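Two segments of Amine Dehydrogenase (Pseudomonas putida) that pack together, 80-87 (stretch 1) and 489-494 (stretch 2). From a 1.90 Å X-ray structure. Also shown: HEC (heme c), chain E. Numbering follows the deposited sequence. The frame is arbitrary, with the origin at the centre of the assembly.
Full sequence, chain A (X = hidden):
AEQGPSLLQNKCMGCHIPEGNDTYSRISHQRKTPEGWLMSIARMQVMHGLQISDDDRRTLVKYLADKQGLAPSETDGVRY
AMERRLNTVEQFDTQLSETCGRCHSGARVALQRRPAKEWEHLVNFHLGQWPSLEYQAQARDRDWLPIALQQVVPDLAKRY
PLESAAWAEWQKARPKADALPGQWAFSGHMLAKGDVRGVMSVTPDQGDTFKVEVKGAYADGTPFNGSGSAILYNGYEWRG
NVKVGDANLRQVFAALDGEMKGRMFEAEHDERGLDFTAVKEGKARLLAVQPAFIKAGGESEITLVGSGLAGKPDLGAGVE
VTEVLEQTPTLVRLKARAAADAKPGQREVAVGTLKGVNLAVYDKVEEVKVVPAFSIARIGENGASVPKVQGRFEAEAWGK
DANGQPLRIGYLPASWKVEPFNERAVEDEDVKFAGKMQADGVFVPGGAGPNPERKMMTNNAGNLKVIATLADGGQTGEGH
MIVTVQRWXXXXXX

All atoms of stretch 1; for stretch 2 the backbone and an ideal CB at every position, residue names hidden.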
# COMPACT_ATOMS: atom_id res chain seq x y z
N TYR A 80 11.25 14.19 0.52
CA TYR A 80 11.49 12.85 1.05
C TYR A 80 10.97 11.75 0.14
O TYR A 80 11.47 10.63 0.18
CB TYR A 80 10.87 12.69 2.45
CG TYR A 80 9.38 12.93 2.52
CD1 TYR A 80 8.87 14.18 2.87
CD2 TYR A 80 8.46 11.91 2.23
CE1 TYR A 80 7.50 14.42 2.93
CE2 TYR A 80 7.08 12.14 2.28
CZ TYR A 80 6.61 13.40 2.63
OH TYR A 80 5.26 13.67 2.68
N ALA A 81 9.96 12.07 -0.67
CA ALA A 81 9.36 11.11 -1.60
C ALA A 81 10.34 10.74 -2.71
O ALA A 81 10.51 9.56 -3.03
CB ALA A 81 8.06 11.67 -2.19
N MET A 82 10.99 11.75 -3.29
CA MET A 82 11.98 11.54 -4.35
C MET A 82 13.24 10.92 -3.76
O MET A 82 13.94 10.16 -4.42
CB MET A 82 12.34 12.86 -5.04
CG MET A 82 11.20 13.52 -5.80
SD MET A 82 11.65 15.13 -6.50
CE MET A 82 11.45 16.16 -5.07
N GLU A 83 13.50 11.24 -2.49
CA GLU A 83 14.66 10.74 -1.77
C GLU A 83 14.43 9.35 -1.21
O GLU A 83 15.28 8.79 -0.53
CB GLU A 83 15.06 11.73 -0.68
CG GLU A 83 15.54 13.07 -1.24
CD GLU A 83 15.72 14.15 -0.18
OE1 GLU A 83 15.31 13.93 0.98
OE2 GLU A 83 16.25 15.22 -0.50
N ARG A 84 13.26 8.78 -1.52
CA ARG A 84 12.90 7.44 -1.10
C ARG A 84 12.96 7.18 0.40
O ARG A 84 13.40 6.12 0.83
CB ARG A 84 13.74 6.39 -1.85
CG ARG A 84 13.64 6.45 -3.37
CD ARG A 84 12.23 6.19 -3.86
NE ARG A 84 11.80 4.82 -3.58
CZ ARG A 84 10.55 4.39 -3.74
NH1 ARG A 84 9.60 5.20 -4.18
NH2 ARG A 84 10.25 3.13 -3.47
N ARG A 85 12.57 8.18 1.18
CA ARG A 85 12.53 8.04 2.62
C ARG A 85 11.14 7.49 2.94
O ARG A 85 10.23 8.24 3.32
CB ARG A 85 12.77 9.39 3.29
CG ARG A 85 14.11 10.02 2.93
CD ARG A 85 14.32 11.29 3.70
NE ARG A 85 15.51 12.03 3.27
CZ ARG A 85 16.73 11.88 3.78
NH1 ARG A 85 16.95 11.01 4.76
NH2 ARG A 85 17.74 12.61 3.30
N LEU A 86 10.98 6.19 2.74
CA LEU A 86 9.70 5.52 2.96
C LEU A 86 9.20 5.33 4.40
O LEU A 86 8.08 4.91 4.60
CB LEU A 86 9.62 4.21 2.16
CG LEU A 86 9.13 4.38 0.70
CD1 LEU A 86 10.11 5.20 -0.10
CD2 LEU A 86 8.93 3.03 0.03
N ASN A 87 10.02 5.66 5.39
CA ASN A 87 9.60 5.56 6.79
C ASN A 87 9.10 6.91 7.28
O ASN A 87 8.75 7.07 8.45
CB ASN A 87 10.75 5.07 7.68
CG ASN A 87 10.99 3.58 7.56
OD1 ASN A 87 10.04 2.80 7.50
ND2 ASN A 87 12.26 3.18 7.53
N UNK A 489 4.20 -3.48 -6.35
CA UNK A 489 4.06 -2.26 -7.14
C UNK A 489 4.90 -1.22 -6.42
O UNK A 489 4.52 -0.72 -5.36
CB UNK A 489 2.60 -1.82 -7.29
N UNK A 490 6.05 -0.89 -7.00
CA UNK A 490 6.97 0.06 -6.39
C UNK A 490 7.48 1.10 -7.37
O UNK A 490 8.59 1.00 -7.87
CB UNK A 490 8.16 -0.69 -5.78
N UNK A 491 6.65 2.11 -7.68
CA UNK A 491 7.01 3.18 -8.61
C UNK A 491 8.08 4.08 -7.97
O UNK A 491 8.36 3.95 -6.77
CB UNK A 491 5.78 4.00 -9.00
N UNK A 492 8.69 4.99 -8.76
CA UNK A 492 9.73 5.94 -8.36
C UNK A 492 9.34 6.81 -7.16
O UNK A 492 10.19 7.23 -6.37
CB UNK A 492 10.08 6.84 -9.55
N UNK A 493 8.05 7.12 -7.07
CA UNK A 493 7.52 7.92 -5.98
C UNK A 493 6.54 7.06 -5.17
O UNK A 493 5.69 6.37 -5.73
CB UNK A 493 6.84 9.18 -6.51
N UNK A 494 6.68 7.07 -3.84
CA UNK A 494 5.80 6.29 -2.95
C UNK A 494 4.38 6.86 -2.87
O UNK A 494 4.14 7.98 -3.38
OXT UNK A 494 3.51 6.17 -2.31
CB UNK A 494 6.40 6.23 -1.54
FE HEC E . -3.75 8.30 -6.64
CHA HEC E . -1.47 7.63 -8.99
CHB HEC E . -3.29 11.60 -7.20
CHC HEC E . -6.18 9.01 -4.38
CHD HEC E . -4.21 4.95 -6.11
NA HEC E . -2.61 9.38 -7.81
C1A HEC E . -1.71 8.94 -8.73
C2A HEC E . -1.06 10.03 -9.40
C3A HEC E . -1.57 11.15 -8.89
C4A HEC E . -2.54 10.74 -7.91
CMA HEC E . -1.20 12.57 -9.27
CAA HEC E . -0.03 9.89 -10.50
CBA HEC E . -0.72 10.42 -11.75
CGA HEC E . 0.07 10.39 -13.03
O1A HEC E . 1.21 9.94 -13.06
O2A HEC E . -0.47 10.81 -14.03
NB HEC E . -4.55 9.94 -5.94
C1B HEC E . -4.24 11.25 -6.29
C2B HEC E . -5.05 12.22 -5.62
C3B HEC E . -5.89 11.50 -4.83
C4B HEC E . -5.56 10.08 -5.01
CMB HEC E . -4.97 13.75 -5.79
CAB HEC E . -6.97 12.14 -3.96
CBB HEC E . -8.40 12.02 -4.49
NC HEC E . -4.92 7.21 -5.47
C1C HEC E . -5.87 7.67 -4.59
C2C HEC E . -6.52 6.60 -3.90
C3C HEC E . -5.97 5.47 -4.36
C4C HEC E . -4.98 5.84 -5.36
CMC HEC E . -7.62 6.76 -2.84
CAC HEC E . -6.28 4.11 -3.77
CBC HEC E . -7.43 3.28 -4.31
ND HEC E . -3.01 6.64 -7.39
C1D HEC E . -3.30 5.33 -7.08
C2D HEC E . -2.52 4.40 -7.90
C3D HEC E . -1.76 5.22 -8.71
C4D HEC E . -2.08 6.55 -8.37
CMD HEC E . -2.57 2.88 -7.86
CAD HEC E . -0.74 4.92 -9.82
CBD HEC E . -0.40 3.49 -10.07
CGD HEC E . 0.83 3.10 -9.32
O1D HEC E . 1.13 3.74 -8.29
O2D HEC E . 1.52 2.15 -9.75

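Stretch 1 makes a type I turn from Ala 81 to Arg 84, and the Arg 84 side chain, with chi1, chi2 and chi3 all m, carries its guanidinium to the C-terminal segment. That group, the carbonyl of Ala 81 and the apolar atoms of Ala 81, Met 82 and Leu 86 are what stretch 2 meets.

At position 489 no atom of stretch 1 lies within 5.5 Å of the ideal CB, so the turn sets no preference; the nearby heme c would favour a polar side chain if it reached a propionate. The residue is Asn 489, whose side-chain amide comes close to propionate oxygen O2D of the heme.

Position 490 has an extended backbone, and its CB points sideways, 4.9 Å from Arg 84 NH2. A polar or acidic side chain of modest length could offer an oxygen to the guanidinium, although a small residue would also fit. It is Asn 490, and the end of its side chain approaches NH2 near the guanidinium plane.

The ideal CB of position 491 again has nothing of stretch 1 in reach, and phi of -70° with psi of 169° suits proline as well as many other residues. The backbone matters more here, since its carbonyl is directed to the arginine. Pro 491 occupies the site; its O lies 3.1 Å from Arg 84 NH1.

At position 492 CB points away from stretch 1, leaving the side chain largely unconstrained by it, and phi of -54° is compatible with proline. The deposited Pro 492 contributes through its main chain: Arg 84 NH1 donates a weak hydrogen bond to Pro 492 O (3.0 Å, 132°).

Position 493 directs CB sideways, 5.1 Å from Ala 81 O and equally far from Ala 81 CB, with the Met 82 chain a little beyond. An aliphatic side chain long enough to bend back, such as leucine, isoleucine or methionine, would suit. Leu 493, with chi1 m and chi2 t, brings CD2 to 3.8 Å from Met 82 CG and 4.2 Å from Ala 81 CB.

Position 494, the chain terminus, points CB toward stretch 1, 4.0 Å from Leu 86 CG and 4.3 Å from Arg 84 NH1. A compact apolar group, such as valine or proline, would suit this site, and phi of -71° permits the latter. Pro 494 fills it: CD packs 4.0 Å from Ala 81 CB and lies 3.3 Å from Ala 81 O, while CB meets Leu 86 CG at 4.0 Å.

Stretch 2 (489-494) NNPPLP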
# COMPACT_ATOMS: atom_id res chain seq x y z
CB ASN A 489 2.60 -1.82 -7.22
CG ASN A 489 2.40 -0.58 -8.10
OD1 ASN A 489 1.36 0.09 -8.02
ND2 ASN A 489 3.39 -0.27 -8.93
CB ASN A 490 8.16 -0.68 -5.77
CG ASN A 490 8.17 -0.63 -4.25
OD1 ASN A 490 8.20 -1.68 -3.60
ND2 ASN A 490 8.17 0.58 -3.68
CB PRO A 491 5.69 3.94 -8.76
CG PRO A 491 4.65 2.96 -8.32
CD PRO A 491 5.29 2.30 -7.17
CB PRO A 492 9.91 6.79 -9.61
CG PRO A 492 9.71 5.79 -10.68
CD PRO A 492 8.48 5.06 -10.22
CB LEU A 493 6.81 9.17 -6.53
CG LEU A 493 7.68 10.22 -7.22
CD1 LEU A 493 6.85 11.38 -7.70
CD2 LEU A 493 8.75 10.70 -6.26
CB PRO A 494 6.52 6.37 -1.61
CG PRO A 494 7.17 7.72 -1.66
CD PRO A 494 7.72 7.77 -3.06
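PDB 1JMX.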